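Local atomic coordinates of cytochrome P450 (CYP102L1) (Mycobacterium phage Adler, PDB entry 6N6Q), a protein that binds a haem and, as a cytochrome P450, probably catalyses oxygen-dependent oxidation of an organic substrate. Residues S283-A295 / E428-L442. Sequence-based numbering, arbitrary orientation.
Sequences SANAIAFALHFLA and EMVIALAAILHQFEL. With HEM (protoporphyrin IX containing Fe), chain E.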
ATOM      1  N   SER A 283      -2.514   2.458  -0.574  1.00 51.76           N
ATOM      2  CA  SER A 283      -2.951   3.493  -1.507  1.00 41.86           C
ATOM      3  C   SER A 283      -3.643   4.640  -0.782  1.00 42.31           C
ATOM      4  O   SER A 283      -3.484   5.806  -1.160  1.00 45.09           O
ATOM      5  CB  SER A 283      -3.881   2.891  -2.560  1.00 48.91           C
ATOM      6  OG  SER A 283      -3.250   1.826  -3.246  1.00 57.46           O
ATOM      7  N   ALA A 284      -4.413   4.330   0.264  1.00 41.60           N
ATOM      8  CA  ALA A 284      -5.156   5.368   0.970  1.00 40.87           C
ATOM      9  C   ALA A 284      -4.224   6.319   1.711  1.00 48.05           C
ATOM     10  O   ALA A 284      -4.438   7.537   1.703  1.00 48.00           O
ATOM     11  CB  ALA A 284      -6.145   4.732   1.943  1.00 43.38           C
ATOM     12  N   ASN A 285      -3.190   5.784   2.361  1.00 48.56           N
ATOM     13  CA  ASN A 285      -2.274   6.641   3.103  1.00 45.35           C
ATOM     14  C   ASN A 285      -1.370   7.435   2.171  1.00 48.06           C
ATOM     15  O   ASN A 285      -0.984   8.562   2.501  1.00 47.27           O
ATOM     16  CB  ASN A 285      -1.449   5.805   4.078  1.00 45.68           C
ATOM     17  CG  ASN A 285      -2.307   5.127   5.126  1.00 50.04           C
ATOM     18  OD1 ASN A 285      -3.423   5.565   5.406  1.00 52.53           O
ATOM     19  ND2 ASN A 285      -1.792   4.052   5.710  1.00 54.64           N
ATOM     20  N   ALA A 286      -1.023   6.873   1.009  1.00 41.91           N
ATOM     21  CA  ALA A 286      -0.264   7.636   0.023  1.00 41.39           C
ATOM     22  C   ALA A 286      -1.068   8.830  -0.480  1.00 50.85           C
ATOM     23  O   ALA A 286      -0.530   9.934  -0.623  1.00 49.37           O
ATOM     24  CB  ALA A 286       0.146   6.735  -1.142  1.00 39.16           C
ATOM     25  N   ILE A 287      -2.361   8.624  -0.750  1.00 46.06           N
ATOM     26  CA  ILE A 287      -3.228   9.732  -1.143  1.00 44.01           C
ATOM     27  C   ILE A 287      -3.320  10.759  -0.023  1.00 46.29           C
ATOM     28  O   ILE A 287      -3.282  11.971  -0.266  1.00 51.60           O
ATOM     29  CB  ILE A 287      -4.620   9.202  -1.542  1.00 39.80           C
ATOM     30  CG1 ILE A 287      -4.532   8.367  -2.819  1.00 38.12           C
ATOM     31  CG2 ILE A 287      -5.602  10.347  -1.721  1.00 39.72           C
ATOM     32  CD1 ILE A 287      -5.783   7.564  -3.107  1.00 37.00           C
ATOM     33  N   ALA A 288      -3.439  10.291   1.223  1.00 45.69           N
ATOM     34  CA  ALA A 288      -3.532  11.208   2.354  1.00 45.13           C
ATOM     35  C   ALA A 288      -2.261  12.038   2.500  1.00 49.51           C
ATOM     36  O   ALA A 288      -2.322  13.227   2.837  1.00 46.73           O
ATOM     37  CB  ALA A 288      -3.822  10.429   3.637  1.00 40.98           C
ATOM     38  N   PHE A 289      -1.099  11.430   2.249  1.00 48.48           N
ATOM     39  CA  PHE A 289       0.147  12.189   2.267  1.00 46.15           C
ATOM     40  C   PHE A 289       0.178  13.222   1.148  1.00 49.39           C
ATOM     41  O   PHE A 289       0.572  14.374   1.368  1.00 50.64           O
ATOM     42  CB  PHE A 289       1.348  11.248   2.153  1.00 46.37           C
ATOM     43  CG  PHE A 289       1.814  10.684   3.464  1.00 43.84           C
ATOM     44  CD1 PHE A 289       2.353  11.512   4.437  1.00 50.37           C
ATOM     45  CD2 PHE A 289       1.743   9.323   3.715  1.00 47.02           C
ATOM     46  CE1 PHE A 289       2.792  10.996   5.643  1.00 50.47           C
ATOM     47  CE2 PHE A 289       2.179   8.800   4.919  1.00 45.40           C
ATOM     48  CZ  PHE A 289       2.705   9.638   5.885  1.00 53.27           C
ATOM     49  N   ALA A 290      -0.229  12.827  -0.060  1.00 47.97           N
ATOM     50  CA  ALA A 290      -0.226  13.761  -1.181  1.00 49.30           C
ATOM     51  C   ALA A 290      -1.222  14.893  -0.973  1.00 47.11           C
ATOM     52  O   ALA A 290      -0.965  16.024  -1.397  1.00 56.50           O
ATOM     53  CB  ALA A 290      -0.523  13.021  -2.485  1.00 44.53           C
ATOM     54  N   LEU A 291      -2.355  14.615  -0.324  1.00 46.28           N
ATOM     55  CA  LEU A 291      -3.300  15.681  -0.012  1.00 53.00           C
ATOM     56  C   LEU A 291      -2.711  16.662   0.993  1.00 54.56           C
ATOM     57  O   LEU A 291      -2.940  17.874   0.893  1.00 55.57           O
ATOM     58  CB  LEU A 291      -4.609  15.091   0.513  1.00 42.80           C
ATOM     59  CG  LEU A 291      -5.513  14.463  -0.548  1.00 48.00           C
ATOM     60  CD1 LEU A 291      -6.772  13.889   0.083  1.00 48.69           C
ATOM     61  CD2 LEU A 291      -5.862  15.491  -1.607  1.00 45.77           C
ATOM     62  N   HIS A 292      -1.946  16.160   1.966  1.00 53.75           N
ATOM     63  CA  HIS A 292      -1.311  17.046   2.935  1.00 53.21           C
ATOM     64  C   HIS A 292      -0.299  17.963   2.260  1.00 55.18           C
ATOM     65  O   HIS A 292      -0.300  19.179   2.481  1.00 59.11           O
ATOM     66  CB  HIS A 292      -0.633  16.232   4.036  1.00 49.15           C
ATOM     67  CG  HIS A 292       0.349  17.024   4.842  1.00 55.96           C
ATOM     68  ND1 HIS A 292      -0.038  17.919   5.816  1.00 53.87           N
ATOM     69  CD2 HIS A 292       1.702  17.074   4.802  1.00 52.86           C
ATOM     70  CE1 HIS A 292       1.034  18.475   6.350  1.00 49.92           C
ATOM     71  NE2 HIS A 292       2.103  17.981   5.752  1.00 50.34           N
ATOM     72  N   PHE A 293       0.579  17.393   1.431  1.00 49.08           N
ATOM     73  CA  PHE A 293       1.614  18.200   0.797  1.00 55.23           C
ATOM     74  C   PHE A 293       1.037  19.139  -0.257  1.00 57.23           C
ATOM     75  O   PHE A 293       1.616  20.198  -0.521  1.00 60.05           O
ATOM     76  CB  PHE A 293       2.686  17.291   0.196  1.00 56.56           C
ATOM     77  CG  PHE A 293       3.607  16.685   1.220  1.00 54.83           C
ATOM     78  CD1 PHE A 293       4.199  17.476   2.192  1.00 57.21           C
ATOM     79  CD2 PHE A 293       3.869  15.323   1.222  1.00 57.59           C
ATOM     80  CE1 PHE A 293       5.045  16.924   3.139  1.00 54.46           C
ATOM     81  CE2 PHE A 293       4.714  14.764   2.166  1.00 55.89           C
ATOM     82  CZ  PHE A 293       5.301  15.565   3.126  1.00 54.67           C
ATOM     83  N   LEU A 294      -0.099  18.779  -0.861  1.00 59.29           N
ATOM     84  CA  LEU A 294      -0.769  19.707  -1.767  1.00 56.08           C
ATOM     85  C   LEU A 294      -1.465  20.825  -1.004  1.00 59.73           C
ATOM     86  O   LEU A 294      -1.533  21.958  -1.493  1.00 68.46           O
ATOM     87  CB  LEU A 294      -1.776  18.961  -2.645  1.00 55.01           C
ATOM     88  CG  LEU A 294      -1.222  18.074  -3.762  1.00 55.17           C
ATOM     89  CD1 LEU A 294      -2.336  17.240  -4.376  1.00 49.88           C
ATOM     90  CD2 LEU A 294      -0.526  18.906  -4.827  1.00 58.56           C
ATOM     91  N   ALA A 295      -1.983  20.535   0.188  1.00 58.93           N
ATOM     92  CA  ALA A 295      -2.633  21.551   1.005  1.00 59.83           C
ATOM     93  C   ALA A 295      -1.647  22.430   1.761  1.00 62.48           C
ATOM     94  O   ALA A 295      -2.071  23.405   2.390  1.00 64.85           O
ATOM     95  CB  ALA A 295      -3.592  20.892   2.001  1.00 53.59           C
ATOM     96  N   GLU A 428      -5.128   4.461  -9.731  1.00 47.56           N
ATOM     97  CA  GLU A 428      -6.170   4.957  -8.836  1.00 51.65           C
ATOM     98  C   GLU A 428      -5.715   6.180  -8.051  1.00 45.14           C
ATOM     99  O   GLU A 428      -6.541   7.030  -7.703  1.00 49.71           O
ATOM    100  CB  GLU A 428      -6.618   3.854  -7.874  1.00 45.82           C
ATOM    101  CG  GLU A 428      -5.534   3.367  -6.931  1.00 48.55           C
ATOM    102  CD  GLU A 428      -6.087   2.587  -5.754  1.00 58.95           C
ATOM    103  OE1 GLU A 428      -7.120   3.010  -5.190  1.00 54.66           O
ATOM    104  OE2 GLU A 428      -5.491   1.549  -5.395  1.00 52.01           O
ATOM    105  N   MET A 429      -4.416   6.289  -7.761  1.00 47.99           N
ATOM    106  CA  MET A 429      -3.934   7.433  -6.994  1.00 43.36           C
ATOM    107  C   MET A 429      -4.004   8.723  -7.802  1.00 43.44           C
ATOM    108  O   MET A 429      -4.255   9.792  -7.236  1.00 46.80           O
ATOM    109  CB  MET A 429      -2.504   7.183  -6.512  1.00 48.54           C
ATOM    110  CG  MET A 429      -2.392   6.160  -5.389  1.00 47.71           C
ATOM    111  SD  MET A 429      -0.728   6.022  -4.707  1.00 47.25           S
ATOM    112  CE  MET A 429       0.189   5.436  -6.130  1.00 47.66           C
ATOM    113  N   VAL A 430      -3.797   8.645  -9.117  1.00 47.32           N
ATOM    114  CA  VAL A 430      -3.845   9.843  -9.948  1.00 49.35           C
ATOM    115  C   VAL A 430      -5.285  10.295 -10.164  1.00 48.08           C
ATOM    116  O   VAL A 430      -5.599  11.483 -10.036  1.00 54.99           O
ATOM    117  CB  VAL A 430      -3.121   9.601 -11.286  1.00 53.68           C
ATOM    118  CG1 VAL A 430      -3.263  10.818 -12.189  1.00 50.80           C
ATOM    119  CG2 VAL A 430      -1.655   9.292 -11.046  1.00 42.76           C
ATOM    120  N   ILE A 431      -6.181   9.358 -10.495  1.00 37.83           N
ATOM    121  CA  ILE A 431      -7.581   9.716 -10.709  1.00 45.55           C
ATOM    122  C   ILE A 431      -8.176  10.322  -9.446  1.00 48.96           C
ATOM    123  O   ILE A 431      -8.953  11.283  -9.506  1.00 53.31           O
ATOM    124  CB  ILE A 431      -8.391   8.490 -11.175  1.00 52.79           C
ATOM    125  CG1 ILE A 431      -7.745   7.845 -12.400  1.00 52.00           C
ATOM    126  CG2 ILE A 431      -9.824   8.888 -11.489  1.00 46.24           C
ATOM    127  CD1 ILE A 431      -8.578   6.739 -13.017  1.00 55.26           C
ATOM    128  N   ALA A 432      -7.824   9.769  -8.283  1.00 48.71           N
ATOM    129  CA  ALA A 432      -8.352  10.285  -7.025  1.00 44.64           C
ATOM    130  C   ALA A 432      -7.863  11.704  -6.766  1.00 46.08           C
ATOM    131  O   ALA A 432      -8.647  12.586  -6.394  1.00 42.68           O
ATOM    132  CB  ALA A 432      -7.957   9.360  -5.873  1.00 41.90           C
ATOM    133  N   LEU A 433      -6.564  11.945  -6.960  1.00 44.99           N
ATOM    134  CA  LEU A 433      -6.016  13.275  -6.716  1.00 48.38           C
ATOM    135  C   LEU A 433      -6.476  14.269  -7.773  1.00 46.48           C
ATOM    136  O   LEU A 433      -6.759  15.431  -7.458  1.00 50.12           O
ATOM    137  CB  LEU A 433      -4.490  13.213  -6.669  1.00 46.71           C
ATOM    138  CG  LEU A 433      -3.890  12.678  -5.371  1.00 48.64           C
ATOM    139  CD1 LEU A 433      -2.412  12.413  -5.547  1.00 54.20           C
ATOM    140  CD2 LEU A 433      -4.122  13.665  -4.241  1.00 48.37           C
ATOM    141  N   ALA A 434      -6.552  13.835  -9.034  1.00 47.97           N
ATOM    142  CA  ALA A 434      -6.984  14.734 -10.099  1.00 50.55           C
ATOM    143  C   ALA A 434      -8.410  15.214  -9.867  1.00 51.71           C
ATOM    144  O   ALA A 434      -8.714  16.395 -10.067  1.00 51.39           O
ATOM    145  CB  ALA A 434      -6.865  14.045 -11.457  1.00 44.22           C
ATOM    146  N   ALA A 435      -9.295  14.314  -9.432  1.00 48.30           N
ATOM    147  CA  ALA A 435     -10.678  14.701  -9.176  1.00 50.84           C
ATOM    148  C   ALA A 435     -10.777  15.668  -8.002  1.00 46.34           C
ATOM    149  O   ALA A 435     -11.551  16.630  -8.047  1.00 54.23           O
ATOM    150  CB  ALA A 435     -11.531  13.459  -8.924  1.00 46.12           C
ATOM    151  N   ILE A 436      -9.999  15.433  -6.946  1.00 44.16           N
ATOM    152  CA  ILE A 436     -10.065  16.294  -5.768  1.00 50.72           C
ATOM    153  C   ILE A 436      -9.558  17.695  -6.099  1.00 49.58           C
ATOM    154  O   ILE A 436     -10.198  18.698  -5.763  1.00 53.45           O
ATOM    155  CB  ILE A 436      -9.282  15.661  -4.603  1.00 49.55           C
ATOM    156  CG1 ILE A 436      -9.994  14.396  -4.117  1.00 53.29           C
ATOM    157  CG2 ILE A 436      -9.112  16.655  -3.463  1.00 47.61           C
ATOM    158  CD1 ILE A 436      -9.207  13.595  -3.107  1.00 49.70           C
ATOM    159  N   LEU A 437      -8.407  17.783  -6.773  1.00 43.96           N
ATOM    160  CA  LEU A 437      -7.856  19.085  -7.138  1.00 50.87           C
ATOM    161  C   LEU A 437      -8.743  19.818  -8.136  1.00 54.59           C
ATOM    162  O   LEU A 437      -8.786  21.054  -8.135  1.00 54.69           O
ATOM    163  CB  LEU A 437      -6.453  18.919  -7.715  1.00 50.76           C
ATOM    164  CG  LEU A 437      -5.347  18.524  -6.740  1.00 46.11           C
ATOM    165  CD1 LEU A 437      -4.037  18.382  -7.485  1.00 43.15           C
ATOM    166  CD2 LEU A 437      -5.233  19.557  -5.631  1.00 48.06           C
ATOM    167  N   HIS A 438      -9.443  19.080  -8.996  1.00 47.96           N
ATOM    168  CA  HIS A 438     -10.316  19.696  -9.987  1.00 56.50           C
ATOM    169  C   HIS A 438     -11.598  20.237  -9.364  1.00 59.20           C
ATOM    170  O   HIS A 438     -12.100  21.280  -9.800  1.00 59.63           O
ATOM    171  CB  HIS A 438     -10.645  18.680 -11.083  1.00 55.43           C
ATOM    172  CG  HIS A 438     -11.463  19.237 -12.204  1.00 56.22           C
ATOM    173  ND1 HIS A 438     -12.834  19.367 -12.132  1.00 61.20           N
ATOM    174  CD2 HIS A 438     -11.106  19.684 -13.431  1.00 58.07           C
ATOM    175  CE1 HIS A 438     -13.284  19.878 -13.263  1.00 59.40           C
ATOM    176  NE2 HIS A 438     -12.257  20.080 -14.068  1.00 65.20           N
ATOM    177  N   GLN A 439     -12.128  19.559  -8.347  1.00 52.29           N
ATOM    178  CA  GLN A 439     -13.416  19.902  -7.759  1.00 50.69           C
ATOM    179  C   GLN A 439     -13.312  20.748  -6.499  1.00 54.33           C
ATOM    180  O   GLN A 439     -14.195  21.577  -6.253  1.00 54.33           O
ATOM    181  CB  GLN A 439     -14.200  18.626  -7.429  1.00 55.28           C
ATOM    182  CG  GLN A 439     -14.497  17.758  -8.633  1.00 57.93           C
ATOM    183  CD  GLN A 439     -15.384  18.457  -9.641  1.00 58.84           C
ATOM    184  OE1 GLN A 439     -15.001  18.649 -10.794  1.00 53.34           O
ATOM    185  NE2 GLN A 439     -16.580  18.840  -9.209  1.00 51.24           N
ATOM    186  N   PHE A 440     -12.273  20.558  -5.690  1.00 54.68           N
ATOM    187  CA  PHE A 440     -12.165  21.229  -4.404  1.00 56.42           C
ATOM    188  C   PHE A 440     -10.836  21.959  -4.296  1.00 54.89           C
ATOM    189  O   PHE A 440      -9.887  21.690  -5.037  1.00 52.59           O
ATOM    190  CB  PHE A 440     -12.287  20.241  -3.235  1.00 51.35           C
ATOM    191  CG  PHE A 440     -13.504  19.368  -3.299  1.00 61.36           C
ATOM    192  CD1 PHE A 440     -14.736  19.842  -2.884  1.00 57.18           C
ATOM    193  CD2 PHE A 440     -13.414  18.067  -3.765  1.00 58.62           C
ATOM    194  CE1 PHE A 440     -15.856  19.039  -2.938  1.00 59.27           C
ATOM    195  CE2 PHE A 440     -14.531  17.258  -3.821  1.00 58.21           C
ATOM    196  CZ  PHE A 440     -15.753  17.745  -3.407  1.00 58.74           C
ATOM    197  N   GLU A 441     -10.785  22.895  -3.353  1.00 54.33           N
ATOM    198  CA  GLU A 441      -9.537  23.470  -2.879  1.00 62.13           C
ATOM    199  C   GLU A 441      -9.319  23.042  -1.433  1.00 61.01           C
ATOM    200  O   GLU A 441     -10.274  22.852  -0.674  1.00 53.41           O
ATOM    201  CB  GLU A 441      -9.535  24.998  -2.999  1.00 61.80           C
ATOM    202  CG  GLU A 441     -10.607  25.708  -2.197  1.00 61.69           C
ATOM    203  CD  GLU A 441     -10.686  27.184  -2.534  1.00 79.58           C
ATOM    204  OE1 GLU A 441     -10.376  27.545  -3.690  1.00 74.38           O
ATOM    205  OE2 GLU A 441     -11.050  27.984  -1.645  1.00 88.34           O
ATOM    206  N   LEU A 442      -8.054  22.878  -1.063  1.00 60.55           N
ATOM    207  CA  LEU A 442      -7.681  22.225   0.184  1.00 59.86           C
ATOM    208  C   LEU A 442      -7.295  23.274   1.221  1.00 61.59           C
ATOM    209  O   LEU A 442      -6.403  24.094   0.979  1.00 65.31           O
ATOM    210  CB  LEU A 442      -6.528  21.250  -0.050  1.00 63.08           C
ATOM    211  CG  LEU A 442      -6.643  20.343  -1.278  1.00 59.39           C
ATOM    212  CD1 LEU A 442      -5.341  19.595  -1.519  1.00 58.77           C
ATOM    213  CD2 LEU A 442      -7.796  19.367  -1.126  1.00 52.51           C
TER
HETATM  214  CHA HEM E 501       3.631  -6.346  -2.646  1.00 46.16           C
HETATM  215  CHB HEM E 501       3.824  -1.572  -1.755  1.00 48.28           C
HETATM  216  CHC HEM E 501      -0.635  -1.045  -3.625  1.00 46.27           C
HETATM  217  CHD HEM E 501      -1.079  -5.882  -3.804  1.00 41.66           C
HETATM  218  C1A HEM E 501       4.099  -5.104  -2.263  1.00 43.26           C
HETATM  219  C2A HEM E 501       5.415  -4.791  -1.735  1.00 48.03           C
HETATM  220  C3A HEM E 501       5.464  -3.480  -1.491  1.00 44.22           C
HETATM  221  C4A HEM E 501       4.185  -2.901  -1.853  1.00 45.94           C
HETATM  222  CMA HEM E 501       6.678  -2.720  -0.919  1.00 42.76           C
HETATM  223  CAA HEM E 501       6.565  -5.788  -1.485  1.00 42.25           C
HETATM  224  CBA HEM E 501       6.385  -6.397  -0.097  1.00 45.18           C
HETATM  225  CGA HEM E 501       7.577  -7.243   0.273  1.00 51.00           C
HETATM  226  O1A HEM E 501       8.580  -7.250  -0.487  1.00 51.99           O
HETATM  227  O2A HEM E 501       7.523  -7.912   1.337  1.00 42.86           O
HETATM  228  C1B HEM E 501       2.660  -1.005  -2.237  1.00 48.92           C
HETATM  229  C2B HEM E 501       2.382   0.415  -2.333  1.00 54.61           C
HETATM  230  C3B HEM E 501       1.146   0.566  -2.851  1.00 48.98           C
HETATM  231  C4B HEM E 501       0.608  -0.760  -3.096  1.00 51.71           C
HETATM  232  CMB HEM E 501       3.388   1.504  -1.894  1.00 37.77           C
HETATM  233  CAB HEM E 501       0.349   1.859  -3.166  1.00 48.91           C
HETATM  234  CBB HEM E 501       0.778   3.106  -2.933  1.00 49.45           C
HETATM  235  C1C HEM E 501      -1.151  -2.302  -3.871  1.00 43.20           C
HETATM  236  C2C HEM E 501      -2.421  -2.611  -4.496  1.00 53.44           C
HETATM  237  C3C HEM E 501      -2.558  -3.936  -4.551  1.00 49.43           C
HETATM  238  C4C HEM E 501      -1.369  -4.537  -3.958  1.00 43.63           C
HETATM  239  CMC HEM E 501      -3.457  -1.590  -5.014  1.00 42.38           C
HETATM  240  CAC HEM E 501      -3.800  -4.634  -5.157  1.00 47.73           C
HETATM  241  CBC HEM E 501      -3.921  -5.963  -5.241  1.00 54.44           C
HETATM  242  C1D HEM E 501       0.154  -6.436  -3.517  1.00 45.12           C
HETATM  243  C2D HEM E 501       0.478  -7.851  -3.489  1.00 44.80           C
HETATM  244  C3D HEM E 501       1.772  -7.978  -3.172  1.00 40.40           C
HETATM  245  C4D HEM E 501       2.326  -6.650  -2.986  1.00 42.97           C
HETATM  246  CMD HEM E 501      -0.504  -9.009  -3.773  1.00 33.94           C
HETATM  247  CAD HEM E 501       2.549  -9.307  -3.030  1.00 40.48           C
HETATM  248  CBD HEM E 501       3.039  -9.774  -4.397  1.00 32.48           C
HETATM  249  CGD HEM E 501       3.877 -11.020  -4.250  1.00 45.02           C
HETATM  250  O1D HEM E 501       3.887 -11.852  -5.195  1.00 44.89           O
HETATM  251  O2D HEM E 501       4.533 -11.188  -3.188  1.00 43.81           O
HETATM  252  NA  HEM E 501       3.380  -3.923  -2.316  1.00 49.98           N
HETATM  253  NB  HEM E 501       1.558  -1.687  -2.711  1.00 48.44           N
HETATM  254  NC  HEM E 501      -0.542  -3.502  -3.558  1.00 47.62           N
HETATM  255  ND  HEM E 501       1.308  -5.738  -3.205  1.00 45.97           N
HETATM  256 FE   HEM E 501       1.371  -3.716  -2.815  1.00 54.90          FE
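Ile287 and Met429 mark where helices 283-295 and 428-439 come nearest in backbone, CA atoms 6.3 Å apart; the axes cross at -38°, running roughly the same way, and beyond Gln439 the chain turns into a strand that brings Leu442 back to Ala295. Leu433 is a knob in the hole formed by Ile287, Ala290, Leu291 and Leu294. Its CD1 reaches the methyl of Ala290 at 3.6 Å, while its CD2 meets CD2 of Leu291, the two side chains lying antiparallel, flank against flank. Leu291 has CG anti to the carbonyl carbon (chi1 -75°), which turns its branch toward helix 428-439; it lies across Ile436 at about a right angle, its CD2 3.9 Å from Ile436 CG2. Ile287 sends CG1 against CG of Met429 and the tip CD1 onto the methyl of Ala432. Farther along, Leu294 CD1 presses on Leu437 CD1 at 3.7 Å, again crosswise. Leu442 closes this end: its CD1 packs against both CB of Leu294 and the carbonyl oxygen of Leu291, and its CB touches Ala295 CB at 3.6 Å. Leu467 of strand 464-469 packs on Leu442. At the haem end, the sulfur of Met429 sits 3.7 Å from both Ala286 CB and the haem vinyl atom CBB, and the bend at chi3 (-63°) carries CE alongside that same carbon. Ser283 OG is hydrogen-bonded to Gly279 O one turn back in its helix; Glu428 OE2, 3.1 Å from Ser283 OG, is a second possible acceptor for that proton. This is the P450 fold, in which the long I-helix (265-296) packs on the L-helix (422-439) that follows the haem-binding cysteine loop, so that Ser283, Glu428 and Met429 line the haem pocket beside a vinyl-bearing edge of the porphyrin.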